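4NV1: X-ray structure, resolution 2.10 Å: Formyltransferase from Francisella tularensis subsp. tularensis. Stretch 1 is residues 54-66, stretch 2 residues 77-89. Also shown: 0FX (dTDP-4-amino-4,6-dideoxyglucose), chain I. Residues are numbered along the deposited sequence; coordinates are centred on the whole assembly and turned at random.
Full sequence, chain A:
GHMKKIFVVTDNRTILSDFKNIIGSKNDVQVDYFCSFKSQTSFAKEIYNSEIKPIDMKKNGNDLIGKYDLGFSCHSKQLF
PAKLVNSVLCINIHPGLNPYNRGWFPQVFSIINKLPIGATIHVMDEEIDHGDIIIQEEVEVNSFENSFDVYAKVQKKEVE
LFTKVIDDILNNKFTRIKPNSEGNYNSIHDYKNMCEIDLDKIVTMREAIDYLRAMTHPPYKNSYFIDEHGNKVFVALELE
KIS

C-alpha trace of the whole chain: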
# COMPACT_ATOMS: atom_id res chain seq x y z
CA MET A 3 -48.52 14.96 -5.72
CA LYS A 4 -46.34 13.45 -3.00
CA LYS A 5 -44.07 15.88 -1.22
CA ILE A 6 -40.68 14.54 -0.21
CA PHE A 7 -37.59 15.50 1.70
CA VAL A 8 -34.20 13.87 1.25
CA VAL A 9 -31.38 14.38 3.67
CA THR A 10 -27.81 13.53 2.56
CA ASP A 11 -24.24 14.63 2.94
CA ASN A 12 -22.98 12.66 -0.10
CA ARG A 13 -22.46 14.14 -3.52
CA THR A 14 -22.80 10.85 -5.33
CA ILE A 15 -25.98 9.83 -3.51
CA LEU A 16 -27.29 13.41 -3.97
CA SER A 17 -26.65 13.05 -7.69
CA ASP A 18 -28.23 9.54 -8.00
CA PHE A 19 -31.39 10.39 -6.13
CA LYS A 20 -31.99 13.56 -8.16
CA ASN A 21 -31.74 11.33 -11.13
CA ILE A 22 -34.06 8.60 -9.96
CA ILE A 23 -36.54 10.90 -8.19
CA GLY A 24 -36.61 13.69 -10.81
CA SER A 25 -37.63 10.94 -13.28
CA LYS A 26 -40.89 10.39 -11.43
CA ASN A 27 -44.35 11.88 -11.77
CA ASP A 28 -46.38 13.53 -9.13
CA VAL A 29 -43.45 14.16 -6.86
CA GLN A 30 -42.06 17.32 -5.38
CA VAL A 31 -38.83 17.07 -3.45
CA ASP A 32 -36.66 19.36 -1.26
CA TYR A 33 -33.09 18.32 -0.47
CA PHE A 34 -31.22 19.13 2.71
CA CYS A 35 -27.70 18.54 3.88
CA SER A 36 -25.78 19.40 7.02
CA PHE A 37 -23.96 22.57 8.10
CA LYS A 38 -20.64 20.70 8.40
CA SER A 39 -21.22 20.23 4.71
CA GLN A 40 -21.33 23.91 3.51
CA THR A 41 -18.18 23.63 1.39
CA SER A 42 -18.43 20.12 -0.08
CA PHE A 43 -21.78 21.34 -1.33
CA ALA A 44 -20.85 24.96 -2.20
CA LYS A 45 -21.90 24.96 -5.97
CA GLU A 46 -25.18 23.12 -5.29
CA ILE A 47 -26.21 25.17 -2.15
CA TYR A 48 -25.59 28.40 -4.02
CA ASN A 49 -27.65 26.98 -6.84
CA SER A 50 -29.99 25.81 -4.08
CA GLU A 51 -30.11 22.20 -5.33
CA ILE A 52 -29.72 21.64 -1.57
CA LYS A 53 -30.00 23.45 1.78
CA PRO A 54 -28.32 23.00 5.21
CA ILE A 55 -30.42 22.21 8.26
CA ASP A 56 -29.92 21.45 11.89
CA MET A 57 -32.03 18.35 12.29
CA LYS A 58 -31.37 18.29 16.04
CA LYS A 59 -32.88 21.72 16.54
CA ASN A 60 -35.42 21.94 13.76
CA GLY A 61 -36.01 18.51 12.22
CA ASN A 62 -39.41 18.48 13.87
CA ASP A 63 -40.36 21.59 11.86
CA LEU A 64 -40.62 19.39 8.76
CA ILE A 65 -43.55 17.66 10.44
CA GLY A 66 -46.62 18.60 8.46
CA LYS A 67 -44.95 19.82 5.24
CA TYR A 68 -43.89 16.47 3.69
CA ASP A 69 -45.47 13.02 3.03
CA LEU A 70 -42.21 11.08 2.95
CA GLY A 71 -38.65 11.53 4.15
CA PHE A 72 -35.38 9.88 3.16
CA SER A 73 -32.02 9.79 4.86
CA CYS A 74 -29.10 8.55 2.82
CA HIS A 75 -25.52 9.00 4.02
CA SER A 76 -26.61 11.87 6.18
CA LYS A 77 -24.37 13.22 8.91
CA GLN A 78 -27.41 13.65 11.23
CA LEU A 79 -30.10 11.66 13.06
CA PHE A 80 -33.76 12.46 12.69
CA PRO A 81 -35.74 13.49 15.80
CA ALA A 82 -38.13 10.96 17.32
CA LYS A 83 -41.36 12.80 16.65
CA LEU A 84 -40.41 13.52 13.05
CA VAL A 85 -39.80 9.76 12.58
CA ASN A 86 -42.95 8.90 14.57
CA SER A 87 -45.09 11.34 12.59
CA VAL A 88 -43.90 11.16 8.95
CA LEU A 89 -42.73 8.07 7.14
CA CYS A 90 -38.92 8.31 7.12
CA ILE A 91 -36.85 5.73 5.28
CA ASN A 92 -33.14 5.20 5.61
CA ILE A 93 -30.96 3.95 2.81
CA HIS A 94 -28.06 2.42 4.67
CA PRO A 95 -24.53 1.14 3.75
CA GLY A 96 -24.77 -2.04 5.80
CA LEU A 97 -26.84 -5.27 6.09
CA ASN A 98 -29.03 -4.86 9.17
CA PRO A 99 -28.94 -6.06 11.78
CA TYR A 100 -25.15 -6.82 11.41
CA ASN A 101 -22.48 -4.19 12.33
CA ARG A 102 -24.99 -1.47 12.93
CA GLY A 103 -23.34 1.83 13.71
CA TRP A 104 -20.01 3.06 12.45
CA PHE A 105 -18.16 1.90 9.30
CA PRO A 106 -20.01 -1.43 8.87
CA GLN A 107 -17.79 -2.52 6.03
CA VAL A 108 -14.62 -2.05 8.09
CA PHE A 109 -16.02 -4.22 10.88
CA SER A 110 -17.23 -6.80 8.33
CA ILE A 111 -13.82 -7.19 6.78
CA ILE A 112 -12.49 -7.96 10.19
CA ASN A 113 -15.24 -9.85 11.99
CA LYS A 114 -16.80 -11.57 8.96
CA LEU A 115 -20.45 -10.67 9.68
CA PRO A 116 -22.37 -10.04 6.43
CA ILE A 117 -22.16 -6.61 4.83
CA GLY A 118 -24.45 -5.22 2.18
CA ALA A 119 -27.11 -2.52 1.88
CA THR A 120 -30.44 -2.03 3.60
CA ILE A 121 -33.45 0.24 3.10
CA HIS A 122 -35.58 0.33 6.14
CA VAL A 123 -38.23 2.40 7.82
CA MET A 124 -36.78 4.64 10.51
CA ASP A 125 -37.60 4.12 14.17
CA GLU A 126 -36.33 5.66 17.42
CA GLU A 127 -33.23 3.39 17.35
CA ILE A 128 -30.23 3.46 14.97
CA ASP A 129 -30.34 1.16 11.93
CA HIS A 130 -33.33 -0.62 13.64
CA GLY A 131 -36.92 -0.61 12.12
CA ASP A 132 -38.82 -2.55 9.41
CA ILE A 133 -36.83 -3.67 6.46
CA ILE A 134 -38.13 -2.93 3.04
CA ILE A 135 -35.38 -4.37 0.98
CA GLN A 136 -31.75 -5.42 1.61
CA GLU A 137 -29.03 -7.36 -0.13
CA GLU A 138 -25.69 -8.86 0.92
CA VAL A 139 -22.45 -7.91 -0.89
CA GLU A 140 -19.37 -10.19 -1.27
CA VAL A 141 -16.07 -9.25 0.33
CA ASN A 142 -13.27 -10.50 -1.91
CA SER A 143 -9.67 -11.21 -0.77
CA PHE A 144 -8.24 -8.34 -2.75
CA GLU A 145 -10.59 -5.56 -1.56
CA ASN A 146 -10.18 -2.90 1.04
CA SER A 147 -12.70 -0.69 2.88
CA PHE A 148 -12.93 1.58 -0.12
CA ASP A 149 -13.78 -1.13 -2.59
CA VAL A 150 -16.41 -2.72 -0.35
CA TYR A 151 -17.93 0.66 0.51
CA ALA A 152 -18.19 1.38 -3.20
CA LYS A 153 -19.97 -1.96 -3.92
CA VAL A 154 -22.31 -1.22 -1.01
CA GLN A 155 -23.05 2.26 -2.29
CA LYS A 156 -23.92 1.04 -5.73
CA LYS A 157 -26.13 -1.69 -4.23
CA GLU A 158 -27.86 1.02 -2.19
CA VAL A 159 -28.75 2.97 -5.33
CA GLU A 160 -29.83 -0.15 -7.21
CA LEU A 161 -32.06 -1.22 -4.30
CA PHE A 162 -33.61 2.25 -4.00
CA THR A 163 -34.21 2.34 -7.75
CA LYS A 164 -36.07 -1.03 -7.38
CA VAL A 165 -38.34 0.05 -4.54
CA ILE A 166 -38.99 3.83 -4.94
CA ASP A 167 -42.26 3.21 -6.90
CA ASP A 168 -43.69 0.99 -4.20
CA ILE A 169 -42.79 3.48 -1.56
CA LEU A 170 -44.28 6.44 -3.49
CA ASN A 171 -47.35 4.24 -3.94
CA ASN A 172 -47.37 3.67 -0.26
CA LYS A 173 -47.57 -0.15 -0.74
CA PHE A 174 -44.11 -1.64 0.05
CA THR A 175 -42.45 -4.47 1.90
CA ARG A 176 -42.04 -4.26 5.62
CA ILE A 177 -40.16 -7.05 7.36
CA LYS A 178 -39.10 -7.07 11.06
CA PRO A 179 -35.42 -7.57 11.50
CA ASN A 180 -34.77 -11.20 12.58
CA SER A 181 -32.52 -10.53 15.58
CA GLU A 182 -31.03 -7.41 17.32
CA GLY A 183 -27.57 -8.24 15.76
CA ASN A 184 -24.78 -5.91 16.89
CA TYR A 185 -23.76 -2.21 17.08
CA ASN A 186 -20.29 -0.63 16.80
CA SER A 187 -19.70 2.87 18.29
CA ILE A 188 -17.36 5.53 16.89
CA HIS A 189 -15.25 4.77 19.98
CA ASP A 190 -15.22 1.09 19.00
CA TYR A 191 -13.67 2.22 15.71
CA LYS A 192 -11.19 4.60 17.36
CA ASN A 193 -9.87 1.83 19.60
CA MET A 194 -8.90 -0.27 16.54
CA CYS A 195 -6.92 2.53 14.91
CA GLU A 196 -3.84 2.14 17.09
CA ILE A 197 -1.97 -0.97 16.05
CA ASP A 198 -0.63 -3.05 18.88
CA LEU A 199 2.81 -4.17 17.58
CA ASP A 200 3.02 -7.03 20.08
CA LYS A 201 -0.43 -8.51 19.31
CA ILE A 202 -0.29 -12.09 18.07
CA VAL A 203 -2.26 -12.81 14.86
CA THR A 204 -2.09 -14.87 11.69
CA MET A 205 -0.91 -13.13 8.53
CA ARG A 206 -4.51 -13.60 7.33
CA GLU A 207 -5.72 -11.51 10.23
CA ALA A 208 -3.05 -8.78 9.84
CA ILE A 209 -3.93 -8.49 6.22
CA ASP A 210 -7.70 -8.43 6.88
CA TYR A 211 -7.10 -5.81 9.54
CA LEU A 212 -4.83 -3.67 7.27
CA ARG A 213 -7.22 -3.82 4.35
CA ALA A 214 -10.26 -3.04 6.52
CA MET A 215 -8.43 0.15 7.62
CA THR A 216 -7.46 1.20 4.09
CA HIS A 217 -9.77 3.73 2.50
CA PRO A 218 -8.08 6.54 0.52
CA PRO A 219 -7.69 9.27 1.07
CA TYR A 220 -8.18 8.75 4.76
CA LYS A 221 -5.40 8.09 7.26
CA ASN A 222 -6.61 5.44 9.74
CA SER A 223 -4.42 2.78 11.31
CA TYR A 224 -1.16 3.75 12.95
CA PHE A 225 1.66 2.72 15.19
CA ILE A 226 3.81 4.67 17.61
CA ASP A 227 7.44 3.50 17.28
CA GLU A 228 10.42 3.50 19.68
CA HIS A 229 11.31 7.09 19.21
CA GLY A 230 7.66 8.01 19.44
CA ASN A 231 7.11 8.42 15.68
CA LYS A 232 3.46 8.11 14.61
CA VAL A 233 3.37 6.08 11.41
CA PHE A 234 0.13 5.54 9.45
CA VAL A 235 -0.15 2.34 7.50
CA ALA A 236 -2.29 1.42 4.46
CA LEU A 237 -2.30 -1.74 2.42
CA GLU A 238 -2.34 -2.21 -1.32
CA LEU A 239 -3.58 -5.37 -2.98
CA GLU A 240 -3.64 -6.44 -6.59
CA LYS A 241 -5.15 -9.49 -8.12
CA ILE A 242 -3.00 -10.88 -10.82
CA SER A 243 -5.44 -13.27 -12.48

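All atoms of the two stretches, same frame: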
# COMPACT_ATOMS: atom_id res chain seq x y z
N PRO A 54 -28.65 23.39 3.84
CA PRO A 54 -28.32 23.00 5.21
C PRO A 54 -29.50 22.99 6.14
O PRO A 54 -30.46 23.71 5.88
CB PRO A 54 -27.39 24.11 5.69
CG PRO A 54 -27.08 24.94 4.50
CD PRO A 54 -27.63 24.29 3.28
N ILE A 55 -29.40 22.25 7.24
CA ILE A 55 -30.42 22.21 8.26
C ILE A 55 -29.82 21.56 9.48
O ILE A 55 -29.01 20.64 9.39
CB ILE A 55 -31.65 21.37 7.81
CG1 ILE A 55 -32.78 21.41 8.82
CG2 ILE A 55 -31.37 19.88 7.68
CD1 ILE A 55 -34.11 21.12 8.17
N ASP A 56 -30.28 22.03 10.62
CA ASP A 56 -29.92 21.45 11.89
C ASP A 56 -31.11 20.57 12.21
O ASP A 56 -32.18 21.07 12.55
CB ASP A 56 -29.76 22.57 12.93
CG ASP A 56 -29.24 22.06 14.26
OD1 ASP A 56 -28.20 22.61 14.69
OD2 ASP A 56 -29.84 21.13 14.84
N MET A 57 -30.93 19.25 12.06
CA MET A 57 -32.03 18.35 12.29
C MET A 57 -32.25 18.27 13.79
O MET A 57 -33.39 18.02 14.21
CB MET A 57 -31.78 16.94 11.75
CG MET A 57 -31.75 16.83 10.24
SD MET A 57 -33.32 17.06 9.37
CE MET A 57 -34.34 15.93 10.29
N LYS A 58 -31.20 18.46 14.58
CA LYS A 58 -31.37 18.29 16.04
C LYS A 58 -32.32 19.32 16.61
O LYS A 58 -33.24 18.98 17.39
CB LYS A 58 -30.05 18.39 16.78
CG LYS A 58 -30.13 17.79 18.19
CD LYS A 58 -28.94 18.19 19.05
CE LYS A 58 -27.62 17.81 18.40
NZ LYS A 58 -27.67 16.37 18.03
N LYS A 59 -32.05 20.57 16.23
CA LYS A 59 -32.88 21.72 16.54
C LYS A 59 -34.27 21.57 15.94
O LYS A 59 -35.25 21.50 16.67
CB LYS A 59 -32.32 23.00 15.90
CG LYS A 59 -31.23 23.77 16.62
CD LYS A 59 -30.94 25.04 15.82
CE LYS A 59 -30.07 26.06 16.55
NZ LYS A 59 -30.81 26.65 17.69
N ASN A 60 -34.31 21.50 14.61
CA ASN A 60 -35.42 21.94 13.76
C ASN A 60 -36.05 20.84 12.88
O ASN A 60 -36.87 21.10 12.00
CB ASN A 60 -34.88 23.03 12.83
CG ASN A 60 -34.41 24.26 13.58
OD1 ASN A 60 -35.00 24.64 14.57
ND2 ASN A 60 -33.33 24.88 13.12
N GLY A 61 -35.61 19.61 13.08
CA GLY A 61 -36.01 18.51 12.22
C GLY A 61 -37.52 18.45 12.31
O GLY A 61 -38.21 18.35 11.29
N ASN A 62 -37.99 18.57 13.54
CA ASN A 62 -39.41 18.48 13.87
C ASN A 62 -40.31 19.51 13.19
O ASN A 62 -41.52 19.29 13.01
CB ASN A 62 -39.56 18.43 15.40
CG ASN A 62 -39.38 17.03 15.95
OD1 ASN A 62 -39.47 16.04 15.22
ND2 ASN A 62 -39.13 16.91 17.24
N ASP A 63 -39.70 20.60 12.72
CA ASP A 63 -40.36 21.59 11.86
C ASP A 63 -40.70 21.06 10.48
O ASP A 63 -41.41 21.73 9.74
CB ASP A 63 -39.45 22.80 11.61
CG ASP A 63 -39.07 23.58 12.87
OD1 ASP A 63 -39.66 23.38 13.97
OD2 ASP A 63 -38.15 24.43 12.74
N LEU A 64 -40.16 19.93 10.04
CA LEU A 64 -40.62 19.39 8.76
C LEU A 64 -41.91 18.59 8.98
O LEU A 64 -42.53 18.10 8.02
CB LEU A 64 -39.61 18.43 8.14
CG LEU A 64 -38.26 18.87 7.57
CD1 LEU A 64 -37.87 20.23 8.07
CD2 LEU A 64 -37.23 17.83 7.98
N ILE A 65 -42.29 18.37 10.23
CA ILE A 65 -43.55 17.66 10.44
C ILE A 65 -44.61 18.55 9.82
O ILE A 65 -44.62 19.79 10.00
CB ILE A 65 -43.84 17.29 11.91
CG1 ILE A 65 -42.65 16.57 12.53
CG2 ILE A 65 -45.07 16.39 12.00
CD1 ILE A 65 -42.97 16.00 13.91
N GLY A 66 -45.44 17.93 8.99
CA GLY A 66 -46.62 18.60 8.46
C GLY A 66 -46.47 19.20 7.08
O GLY A 66 -47.47 19.49 6.45
N LYS A 77 -25.07 13.05 7.62
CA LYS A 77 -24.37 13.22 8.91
C LYS A 77 -25.26 13.18 10.16
O LYS A 77 -24.76 12.99 11.27
CB LYS A 77 -23.52 14.50 8.91
CG LYS A 77 -22.38 14.53 7.89
CD LYS A 77 -21.75 15.92 7.82
CE LYS A 77 -20.55 16.05 6.90
NZ LYS A 77 -19.57 14.94 7.12
N GLN A 78 -26.57 13.41 10.03
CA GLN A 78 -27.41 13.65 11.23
C GLN A 78 -28.56 12.66 11.43
O GLN A 78 -29.11 12.16 10.45
CB GLN A 78 -28.08 15.03 11.18
CG GLN A 78 -27.33 16.11 10.41
CD GLN A 78 -28.01 17.47 10.37
OE1 GLN A 78 -28.54 17.97 11.37
NE2 GLN A 78 -28.00 18.07 9.20
N LEU A 79 -28.95 12.48 12.69
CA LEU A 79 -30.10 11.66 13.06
C LEU A 79 -31.38 12.46 13.25
O LEU A 79 -31.38 13.58 13.81
CB LEU A 79 -29.81 10.97 14.38
CG LEU A 79 -28.45 10.26 14.37
CD1 LEU A 79 -27.96 10.06 15.80
CD2 LEU A 79 -28.55 8.96 13.57
N PHE A 80 -32.47 11.83 12.82
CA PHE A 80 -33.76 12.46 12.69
C PHE A 80 -34.37 12.40 14.08
O PHE A 80 -34.23 11.39 14.77
CB PHE A 80 -34.67 11.68 11.72
CG PHE A 80 -34.42 11.86 10.24
CD1 PHE A 80 -33.21 12.26 9.70
CD2 PHE A 80 -35.42 11.54 9.36
CE1 PHE A 80 -33.03 12.38 8.33
CE2 PHE A 80 -35.26 11.62 8.00
CZ PHE A 80 -34.06 12.06 7.48
N PRO A 81 -35.02 13.48 14.52
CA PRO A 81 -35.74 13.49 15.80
C PRO A 81 -36.84 12.45 15.92
O PRO A 81 -37.39 12.03 14.93
CB PRO A 81 -36.36 14.89 15.85
CG PRO A 81 -35.39 15.72 15.07
CD PRO A 81 -34.70 14.84 14.05
N ALA A 82 -37.19 12.06 17.14
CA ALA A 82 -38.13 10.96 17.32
C ALA A 82 -39.49 11.29 16.74
O ALA A 82 -40.09 10.46 16.10
CB ALA A 82 -38.25 10.57 18.78
N LYS A 83 -39.97 12.50 16.94
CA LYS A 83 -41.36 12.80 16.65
C LYS A 83 -41.48 13.05 15.15
O LYS A 83 -42.55 12.84 14.56
CB LYS A 83 -41.78 14.05 17.42
CG LYS A 83 -41.01 14.24 18.71
CD LYS A 83 -41.83 14.91 19.80
CE LYS A 83 -41.45 14.40 21.18
NZ LYS A 83 -42.34 15.00 22.21
N LEU A 84 -40.39 13.49 14.53
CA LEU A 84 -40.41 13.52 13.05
C LEU A 84 -40.65 12.09 12.51
O LEU A 84 -41.57 11.82 11.80
CB LEU A 84 -39.10 14.04 12.54
CG LEU A 84 -39.10 14.10 11.01
CD1 LEU A 84 -40.13 14.98 10.32
CD2 LEU A 84 -37.71 14.49 10.57
N VAL A 85 -39.83 11.17 12.98
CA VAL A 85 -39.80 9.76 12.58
C VAL A 85 -41.09 9.07 12.99
O VAL A 85 -41.58 8.22 12.25
CB VAL A 85 -38.57 9.12 13.26
CG1 VAL A 85 -38.69 7.62 13.42
CG2 VAL A 85 -37.31 9.49 12.51
N ASN A 86 -41.66 9.44 14.13
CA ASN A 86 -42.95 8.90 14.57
C ASN A 86 -44.14 9.53 13.88
O ASN A 86 -45.23 8.96 13.91
CB ASN A 86 -43.15 9.13 16.05
CG ASN A 86 -42.21 8.31 16.89
OD1 ASN A 86 -41.72 7.26 16.47
ND2 ASN A 86 -41.92 8.81 18.08
N SER A 87 -43.95 10.65 13.20
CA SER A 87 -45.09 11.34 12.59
C SER A 87 -45.13 11.38 11.04
O SER A 87 -46.17 11.61 10.44
CB SER A 87 -45.12 12.79 13.11
OG SER A 87 -44.70 12.83 14.47
N VAL A 88 -44.00 11.17 10.39
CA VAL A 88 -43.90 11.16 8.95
C VAL A 88 -43.18 9.85 8.68
O VAL A 88 -42.24 9.48 9.39
CB VAL A 88 -42.96 12.31 8.49
CG1 VAL A 88 -42.81 12.32 7.00
CG2 VAL A 88 -43.46 13.66 8.99
N LEU A 89 -43.54 9.17 7.61
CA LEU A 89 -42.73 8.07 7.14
C LEU A 89 -41.34 8.49 6.67
O LEU A 89 -41.18 9.20 5.68
CB LEU A 89 -43.50 7.39 6.00
CG LEU A 89 -42.89 6.21 5.27
CD1 LEU A 89 -42.51 5.18 6.31
CD2 LEU A 89 -43.93 5.68 4.29
O4P 0FX I . -20.82 7.59 4.55
P2 0FX I . -20.57 9.08 4.23
O3P 0FX I . -20.54 9.73 2.86
O1G 0FX I . -20.85 10.01 5.49
C1G 0FX I . -22.16 10.21 5.97
C2G 0FX I . -21.86 11.05 7.20
O2G 0FX I . -20.85 12.04 6.93
C3G 0FX I . -21.39 10.20 8.36
O3G 0FX I . -21.35 11.14 9.45
C4G 0FX I . -22.37 9.02 8.53
N4A 0FX I . -22.06 8.19 9.68
C5G 0FX I . -22.47 8.14 7.28
C6G 0FX I . -23.49 7.03 7.46
O5G 0FX I . -22.87 8.99 6.20
OPP 0FX I . -19.07 9.62 4.24
P 0FX I . -17.81 9.43 5.18
O1P 0FX I . -17.84 10.18 6.50
O2P 0FX I . -16.88 9.64 4.00
O5 0FX I . -17.55 7.86 5.44
C5 0FX I . -17.42 7.01 4.29
C4 0FX I . -16.39 5.92 4.50
O4 0FX I . -15.09 6.49 4.44
C3 0FX I . -16.43 5.21 5.82
O3 0FX I . -17.22 4.01 5.77
C2 0FX I . -14.99 4.74 6.00
C1 0FX I . -14.19 5.84 5.30
N11 0FX I . -13.55 6.70 6.30
C61 0FX I . -14.19 7.80 6.74
C51 0FX I . -13.60 8.60 7.70
C5A 0FX I . -14.23 9.83 8.31
C21 0FX I . -12.32 6.37 6.76
O21 0FX I . -11.64 5.31 6.30
N31 0FX I . -11.68 7.14 7.64
C41 0FX I . -12.33 8.23 8.09
O41 0FX I . -11.80 9.03 9.01

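The strongest polar link between the two stretches is made by a single amide side chain. Gln 78 points its CA-to-CB bond toward stretch 1, and its terminal group engages the backbone at two places: NE2 donates to Ile 55 O at 2.8 Å, and Met 57 N donates to Gln 78 OE1, also at 2.8 Å. Both bonds are close to linear. A primary amide suits this position because it carries a donor and an acceptor side by side, so it can satisfy a carbonyl and an NH two residues apart along the same stretch of backbone. The glutamine adopts chi2 near 180° while chi1 lies between wells at -29°.

The NH taken up by Gln 78 belongs to the first residue of a short helix, where backbone NH groups lack the carbonyl partners of a preceding turn. Asp 56, at the N-cap position, serves the same end of the helix from within stretch 1: Lys 59 N donates to Asp 56 OD2 at 2.7 Å. Its CA-to-CB bond points away from stretch 2.

A second polar approach lies farther along, at the start of the helix formed by residues 82-87. The CA-to-CB bond of Asn 62 runs sideways, but the end of the side chain comes nearer, placing OD1 2.8 Å from Leu 84 N and 3.4 Å from Pro 81 CB. The same amide brings ND2 to 3.6 Å from Lys 83 CG, so the asparagine lies along the first turn of this helix.

Between these polar sites, Met 57 is the apolar centre. It is buried, with all three chi angles in m, and this folded conformation brings CE within 3.9 Å of Phe 80 CD1, 3.9 Å of Pro 81 CD and 3.7 Å of Leu 84 CD2. CE lies over a face of the Phe 80 ring, 4.2 Å from its centroid, in a CH-pi contact. An unbranched, flexible methionine suits a pocket whose walls are a ring face, a proline and a leucine.

Pro 81 occupies the N-cap position of its helix, and its compact ring packs against backbone: CG is 3.2 Å from Met 57 O and 4.0 Å from Gly 61 CA. The glycine is what permits this approach. An ideal CB on Gly 61 would fall 2.8 Å from Pro 81 CD and 2.7 Å from Met 57 O, clashing with both.

Outward from this core, Leu 84, with chi1 t and chi2 p, reaches several neighbours. While its CD2 meets Met 57, its CD1 lies 4.1 Å from Leu 64 CB and 3.7 Å from Ile 65 CG1. Ile 65 then closes the far edge: its CD1 extends to 3.3 Å from Lys 83 O, and its CG2 sits 4.4 Å from Val 88 CG2. Branched aliphatic chains suit this margin, offering several methyls to a helical surface. Altogether the contact buries 611 Å², summed over both sides.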